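Periplasmic binding protein (Veillonella parvula, PDB 4OVK) probably binds a solute, still unidentified here, in the cleft between two alpha/beta lobes and delivers it to an ABC importer. Local coordinates at residues A[233-238]-A[289-294]; A[276-281]-A[329-334]. All blocks are in the same frame, centred on the assembly; numbering follows the deposited sequence.

Contact 1: A[233-238]-A[289-294]; sequences IIILSN and MKWMGQ
Ile-235 brings its CG2 methyl to the six-membered-ring edge of Trp-291, near the indole plane, with CG2 4.2 Å from CZ3 of Trp-291. The isoleucine sits on strand 233-236 of the parallel sheet in the C-terminal lobe, and its CB points at helix 285-296. CG2 of Ile-235, carried directly on CB, is turned anti to N, while Trp-291 has CG anti to N (chi1 -179°), which carries the indole off the helix toward the sheet. The other branch of Ile-235 serves the next helix residue. Its CD1 comes to 4.2 Å from CE of selenomethionine Met-292, the two side chains crossing at about a right angle; Met-292 was modelled in two conformers, so this second touch is less certain. The backbones stay well apart, CA of Ile-235 being 9.2 Å from CA of Met-292. Around the contact, Val-181 and Tyr-183 of strand 180-184 adjoin Ile-235, Met-201 and Ile-202 adjoin Met-292, and the indole meets the ring of Phe-341, the last residue of the chain. All three touching residues are buried and meet through carbon atoms alone, which implies that helix and sheet are held here by apolar, van der Waals packing without directional bonds.

Contact 2: A[276-281]-A[329-334]; sequences YRWDAP and TILNIS
Trp-278 extends its indole from the loop after strand 268-270 to Leu-331 and Ile-330, just ahead of the Schellman motif that terminates helix 324-331. The closer half of the contact is made by Leu-331: its CD2 methyl lies 4.1 Å from CZ3 of Trp-278 and 4.2 Å from CH2 of the same ring, approaching at a slant. Ile-330 reaches the neighbouring corner with its CG2, 4.3 Å from CZ2 of Trp-278. A chi2 of 7° in Trp-278 puts CD1 on the CA side of the indole and swings the benzo portion away from the loop backbone, which is how its far carbons come to meet the helix. The pyrrole side is engaged elsewhere: NE1 donates to OE1 of Glu-284, while Leu-287 and Met-288 of helix 285-296 also touch the indole. Behind the two aliphatic side chains stands helix 306-318, with Leu-310 against both of them. This buried patch contrasts with the outer side of 329-334, where Thr-329 and Ser-334 are exposed and Ile-333 is partly so; none of the three touches 276-281. Asn-332 takes a left-handed conformation, phi 54°, as the Schellman motif requires. The backbone of Ile-330 is also hydrogen-bonded to Met-273, so this C-terminal segment is fastened to the same connection that carries Trp-278. ND2 of Asn-332 in turn donates to the backbone O of Lys-270, at the end of strand 268-270.

In the fold
Following the chain from the N-terminal lobe through helix 150-170, probably the long helix that links the lobes in this family, into the C-terminal lobe, of the contacting segments 233-238 comes first, then loop 276-281, helix 285-296 and finally 329-334. Contact 1 closes a loop with 50 residues between its segments, contact 2 one with 47; their segments alternate, so the loops cross instead of nesting. Contact 1 joins the sheet to helix 285-296, and contact 2 joins the loop preceding that helix to the C-terminal helical region. The centres of the two contacts lie about 9 Å apart. Asn-238 N makes a probable hydrogen bond of 3.1 Å to Asp-279 OD2, coupling the turn just after strand 233-236 to loop 276-281.

Contact 1: A[233-238]-A[289-294]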
loop_
_atom_site.group_PDB
_atom_site.type_symbol
_atom_site.label_atom_id
_atom_site.label_comp_id
_atom_site.label_asym_id
_atom_site.label_seq_id
_atom_site.Cartn_x
_atom_site.Cartn_y
_atom_site.Cartn_z
ATOM N N ILE A 233 0.771 -17.162 13.957
ATOM C CA ILE A 233 0.864 -16.779 12.547
ATOM C C ILE A 233 1.938 -15.700 12.422
ATOM O O ILE A 233 2.028 -14.822 13.281
ATOM C CB ILE A 233 -0.488 -16.228 12.032
ATOM C CG1 ILE A 233 -1.558 -17.324 12.044
ATOM C CG2 ILE A 233 -0.362 -15.670 10.616
ATOM C CD1 ILE A 233 -2.971 -16.816 11.816
ATOM N N ILE A 234 2.767 -15.796 11.383
ATOM C CA ILE A 234 3.779 -14.766 11.093
ATOM C C ILE A 234 3.543 -14.300 9.662
ATOM O O ILE A 234 3.432 -15.124 8.754
ATOM C CB ILE A 234 5.222 -15.309 11.229
ATOM C CG1 ILE A 234 5.515 -15.728 12.679
ATOM C CG2 ILE A 234 6.242 -14.261 10.766
ATOM C CD1 ILE A 234 6.770 -16.581 12.834
ATOM N N ILE A 235 3.418 -12.987 9.480
ATOM C CA ILE A 235 3.330 -12.386 8.166
ATOM C C ILE A 235 4.656 -11.669 7.924
ATOM O O ILE A 235 5.143 -10.955 8.802
ATOM C CB ILE A 235 2.149 -11.402 8.076
ATOM C CG1 ILE A 235 0.825 -12.153 8.333
ATOM C CG2 ILE A 235 2.141 -10.684 6.738
ATOM C CD1 ILE A 235 -0.328 -11.229 8.534
ATOM N N LEU A 236 5.244 -11.895 6.752
ATOM C CA LEU A 236 6.520 -11.294 6.378
ATOM C C LEU A 236 6.249 -10.133 5.437
ATOM O O LEU A 236 5.526 -10.287 4.471
ATOM C CB LEU A 236 7.414 -12.320 5.672
ATOM C CG LEU A 236 7.682 -13.642 6.395
ATOM C CD1 LEU A 236 8.433 -14.602 5.493
ATOM C CD2 LEU A 236 8.451 -13.427 7.682
ATOM N N SER A 237 6.854 -8.977 5.704
ATOM C CA SER A 237 6.619 -7.811 4.877
ATOM C C SER A 237 7.366 -7.861 3.534
ATOM O O SER A 237 8.235 -8.706 3.327
ATOM C CB SER A 237 7.016 -6.545 5.643
ATOM O OG SER A 237 8.347 -6.189 5.349
ATOM N N ASN A 238 7.025 -6.925 2.644
ATOM C CA ASN A 238 7.727 -6.731 1.357
ATOM C C ASN A 238 8.803 -5.651 1.399
ATOM O O ASN A 238 9.338 -5.252 0.353
ATOM C CB ASN A 238 6.723 -6.412 0.240
ATOM C CG ASN A 238 5.904 -7.623 -0.155
ATOM O OD1 ASN A 238 4.758 -7.762 0.239
ATOM N ND2 ASN A 238 6.505 -8.516 -0.913
HETATM N N MSE A 289 -6.941 -6.785 3.190
HETATM C CA MSE A 289 -7.783 -7.119 4.345
HETATM C C MSE A 289 -8.465 -8.463 4.135
HETATM O O MSE A 289 -8.575 -9.294 5.053
HETATM C CB MSE A 289 -8.823 -6.024 4.562
HETATM C CG MSE A 289 -8.147 -4.731 4.944
HETATM SE SE MSE A 289 -7.721 -4.775 6.850
HETATM C CE MSE A 289 -8.565 -3.012 7.106
ATOM N N LYS A 290 -8.884 -8.707 2.903
ATOM C CA LYS A 290 -9.499 -9.979 2.552
ATOM C C LYS A 290 -8.538 -11.164 2.654
ATOM O O LYS A 290 -8.923 -12.219 3.163
ATOM C CB LYS A 290 -10.155 -9.900 1.186
ATOM C CG LYS A 290 -11.504 -9.199 1.273
ATOM C CD LYS A 290 -12.214 -9.063 -0.053
ATOM C CE LYS A 290 -13.685 -8.760 0.218
ATOM N NZ LYS A 290 -14.515 -8.617 -1.009
ATOM N N TRP A 291 -7.293 -10.972 2.230
ATOM C CA TRP A 291 -6.259 -11.989 2.372
ATOM C C TRP A 291 -6.032 -12.313 3.856
ATOM O O TRP A 291 -6.058 -13.488 4.245
ATOM C CB TRP A 291 -4.973 -11.529 1.688
ATOM C CG TRP A 291 -3.849 -12.482 1.734
ATOM C CD1 TRP A 291 -3.678 -13.589 0.949
ATOM C CD2 TRP A 291 -2.713 -12.422 2.598
ATOM N NE1 TRP A 291 -2.512 -14.228 1.283
ATOM C CE2 TRP A 291 -1.894 -13.520 2.286
ATOM C CE3 TRP A 291 -2.304 -11.542 3.604
ATOM C CZ2 TRP A 291 -0.697 -13.761 2.948
ATOM C CZ3 TRP A 291 -1.125 -11.783 4.261
ATOM C CH2 TRP A 291 -0.319 -12.871 3.916
HETATM N N MSE A 292 -5.850 -11.282 4.679
HETATM C CA MSE A 292 -5.573 -11.469 6.104
HETATM C C MSE A 292 -6.729 -12.133 6.800
HETATM O O MSE A 292 -6.535 -13.035 7.619
HETATM C CB MSE A 292 -5.289 -10.126 6.776
HETATM C CG MSE A 292 -3.976 -9.562 6.245
HETATM SE SE MSE A 292 -3.560 -7.891 7.179
HETATM C CE MSE A 292 -3.603 -8.652 8.988
ATOM N N GLY A 293 -7.941 -11.695 6.489
ATOM C CA GLY A 293 -9.151 -12.283 7.091
ATOM C C GLY A 293 -9.226 -13.788 6.905
ATOM O O GLY A 293 -9.539 -14.549 7.841
ATOM N N GLN A 294 -8.935 -14.234 5.696
ATOM C CA GLN A 294 -8.990 -15.662 5.427
ATOM C C GLN A 294 -7.827 -16.460 6.031
ATOM O O GLN A 294 -7.963 -17.655 6.226
ATOM C CB GLN A 294 -9.181 -15.947 3.945
ATOM C CG GLN A 294 -10.604 -15.631 3.543
ATOM C CD GLN A 294 -10.968 -16.043 2.141
ATOM O OE1 GLN A 294 -10.112 -16.138 1.254
ATOM N NE2 GLN A 294 -12.267 -16.267 1.924
#

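Contact 2: A[276-281]-A[329-334]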
loop_
_atom_site.group_PDB
_atom_site.type_symbol
_atom_site.label_atom_id
_atom_site.label_comp_id
_atom_site.label_asym_id
_atom_site.label_seq_id
_atom_site.Cartn_x
_atom_site.Cartn_y
_atom_site.Cartn_z
ATOM N N TYR A 276 1.369 -1.958 -5.702
ATOM C CA TYR A 276 2.288 -1.391 -4.721
ATOM C C TYR A 276 2.228 -2.381 -3.562
ATOM O O TYR A 276 1.330 -3.258 -3.523
ATOM C CB TYR A 276 1.839 0.021 -4.295
ATOM C CG TYR A 276 2.904 0.774 -3.522
ATOM C CD1 TYR A 276 4.061 1.225 -4.151
ATOM C CD2 TYR A 276 2.779 0.999 -2.159
ATOM C CE1 TYR A 276 5.051 1.879 -3.444
ATOM C CE2 TYR A 276 3.756 1.671 -1.450
ATOM C CZ TYR A 276 4.890 2.098 -2.094
ATOM O OH TYR A 276 5.865 2.751 -1.378
ATOM N N ARG A 277 3.172 -2.315 -2.639
ATOM C CA ARG A 277 3.089 -3.261 -1.527
ATOM C C ARG A 277 1.836 -2.984 -0.682
ATOM O O ARG A 277 1.324 -1.863 -0.619
ATOM C CB ARG A 277 4.366 -3.318 -0.701
ATOM C CG ARG A 277 4.694 -2.057 0.033
ATOM C CD ARG A 277 6.124 -2.092 0.560
ATOM N NE ARG A 277 6.440 -0.784 1.102
ATOM C CZ ARG A 277 7.502 -0.040 0.797
ATOM N NH1 ARG A 277 7.636 1.146 1.369
ATOM N NH2 ARG A 277 8.436 -0.465 -0.050
ATOM N N TRP A 278 1.321 -4.052 -0.098
ATOM C CA TRP A 278 0.075 -4.016 0.636
ATOM C C TRP A 278 0.298 -3.829 2.133
ATOM O O TRP A 278 -0.660 -3.851 2.899
ATOM C CB TRP A 278 -0.703 -5.307 0.356
ATOM C CG TRP A 278 -1.327 -5.385 -0.998
ATOM C CD1 TRP A 278 -1.170 -4.499 -2.042
ATOM C CD2 TRP A 278 -2.195 -6.420 -1.483
ATOM N NE1 TRP A 278 -1.901 -4.923 -3.131
ATOM C CE2 TRP A 278 -2.541 -6.094 -2.811
ATOM C CE3 TRP A 278 -2.728 -7.592 -0.915
ATOM C CZ2 TRP A 278 -3.386 -6.896 -3.584
ATOM C CZ3 TRP A 278 -3.572 -8.389 -1.692
ATOM C CH2 TRP A 278 -3.890 -8.031 -3.006
ATOM N N ASP A 279 1.560 -3.600 2.515
ATOM C CA ASP A 279 2.003 -3.497 3.910
ATOM C C ASP A 279 1.562 -2.210 4.595
ATOM O O ASP A 279 1.622 -2.137 5.819
ATOM C CB ASP A 279 3.536 -3.571 3.994
ATOM C CG ASP A 279 4.111 -4.880 3.413
ATOM O OD1 ASP A 279 3.894 -5.966 3.983
ATOM O OD2 ASP A 279 4.789 -4.814 2.379
ATOM N N ALA A 280 1.162 -1.202 3.811
ATOM C CA ALA A 280 0.646 0.059 4.332
ATOM C C ALA A 280 -0.506 0.556 3.441
ATOM O O ALA A 280 -0.745 0.005 2.365
ATOM C CB ALA A 280 1.760 1.100 4.398
ATOM N N PRO A 281 -1.222 1.603 3.881
ATOM C CA PRO A 281 -2.388 2.040 3.107
ATOM C C PRO A 281 -2.098 2.354 1.632
ATOM O O PRO A 281 -1.112 3.026 1.303
ATOM C CB PRO A 281 -2.864 3.290 3.857
ATOM C CG PRO A 281 -2.351 3.117 5.249
ATOM C CD PRO A 281 -1.040 2.410 5.102
ATOM N N THR A 329 1.679 -14.940 -8.446
ATOM C CA THR A 329 2.748 -14.007 -8.093
ATOM C C THR A 329 2.286 -12.935 -7.110
ATOM O O THR A 329 2.939 -12.710 -6.091
ATOM C CB THR A 329 3.325 -13.355 -9.361
ATOM O OG1 THR A 329 3.823 -14.384 -10.212
ATOM C CG2 THR A 329 4.469 -12.428 -9.024
ATOM N N ILE A 330 1.161 -12.287 -7.406
ATOM C CA ILE A 330 0.619 -11.248 -6.528
ATOM C C ILE A 330 0.349 -11.785 -5.120
ATOM O O ILE A 330 0.731 -11.160 -4.137
ATOM C CB ILE A 330 -0.674 -10.648 -7.107
ATOM C CG1 ILE A 330 -0.327 -9.837 -8.365
ATOM C CG2 ILE A 330 -1.411 -9.823 -6.058
ATOM C CD1 ILE A 330 -1.526 -9.404 -9.184
ATOM N N LEU A 331 -0.281 -12.954 -5.033
ATOM C CA LEU A 331 -0.725 -13.479 -3.745
ATOM C C LEU A 331 0.271 -14.457 -3.100
ATOM O O LEU A 331 -0.013 -14.982 -2.029
ATOM C CB LEU A 331 -2.093 -14.157 -3.908
ATOM C CG LEU A 331 -3.277 -13.275 -4.317
ATOM C CD1 LEU A 331 -4.560 -14.088 -4.444
ATOM C CD2 LEU A 331 -3.450 -12.154 -3.296
ATOM N N ASN A 332 1.432 -14.671 -3.729
ATOM C CA ASN A 332 2.466 -15.566 -3.192
ATOM C C ASN A 332 1.902 -16.969 -2.902
ATOM O O ASN A 332 2.202 -17.563 -1.868
ATOM C CB ASN A 332 3.075 -14.952 -1.919
ATOM C CG ASN A 332 3.907 -13.715 -2.211
ATOM O OD1 ASN A 332 4.657 -13.692 -3.164
ATOM N ND2 ASN A 332 3.773 -12.684 -1.382
ATOM N N ILE A 333 1.096 -17.489 -3.826
ATOM C CA ILE A 333 0.381 -18.755 -3.605
ATOM C C ILE A 333 1.362 -19.918 -3.479
ATOM O O ILE A 333 1.262 -20.701 -2.529
ATOM C CB ILE A 333 -0.703 -18.980 -4.673
ATOM C CG1 ILE A 333 -1.840 -17.962 -4.436
ATOM C CG2 ILE A 333 -1.213 -20.428 -4.670
ATOM C CD1 ILE A 333 -2.919 -17.945 -5.495
ATOM N N SER A 334 2.314 -20.010 -4.406
ATOM C CA SER A 334 3.336 -21.060 -4.352
ATOM C C SER A 334 4.298 -20.843 -3.198
ATOM O O SER A 334 4.637 -21.798 -2.476
ATOM C CB SER A 334 4.128 -21.137 -5.664
ATOM O OG SER A 334 3.303 -21.588 -6.724
#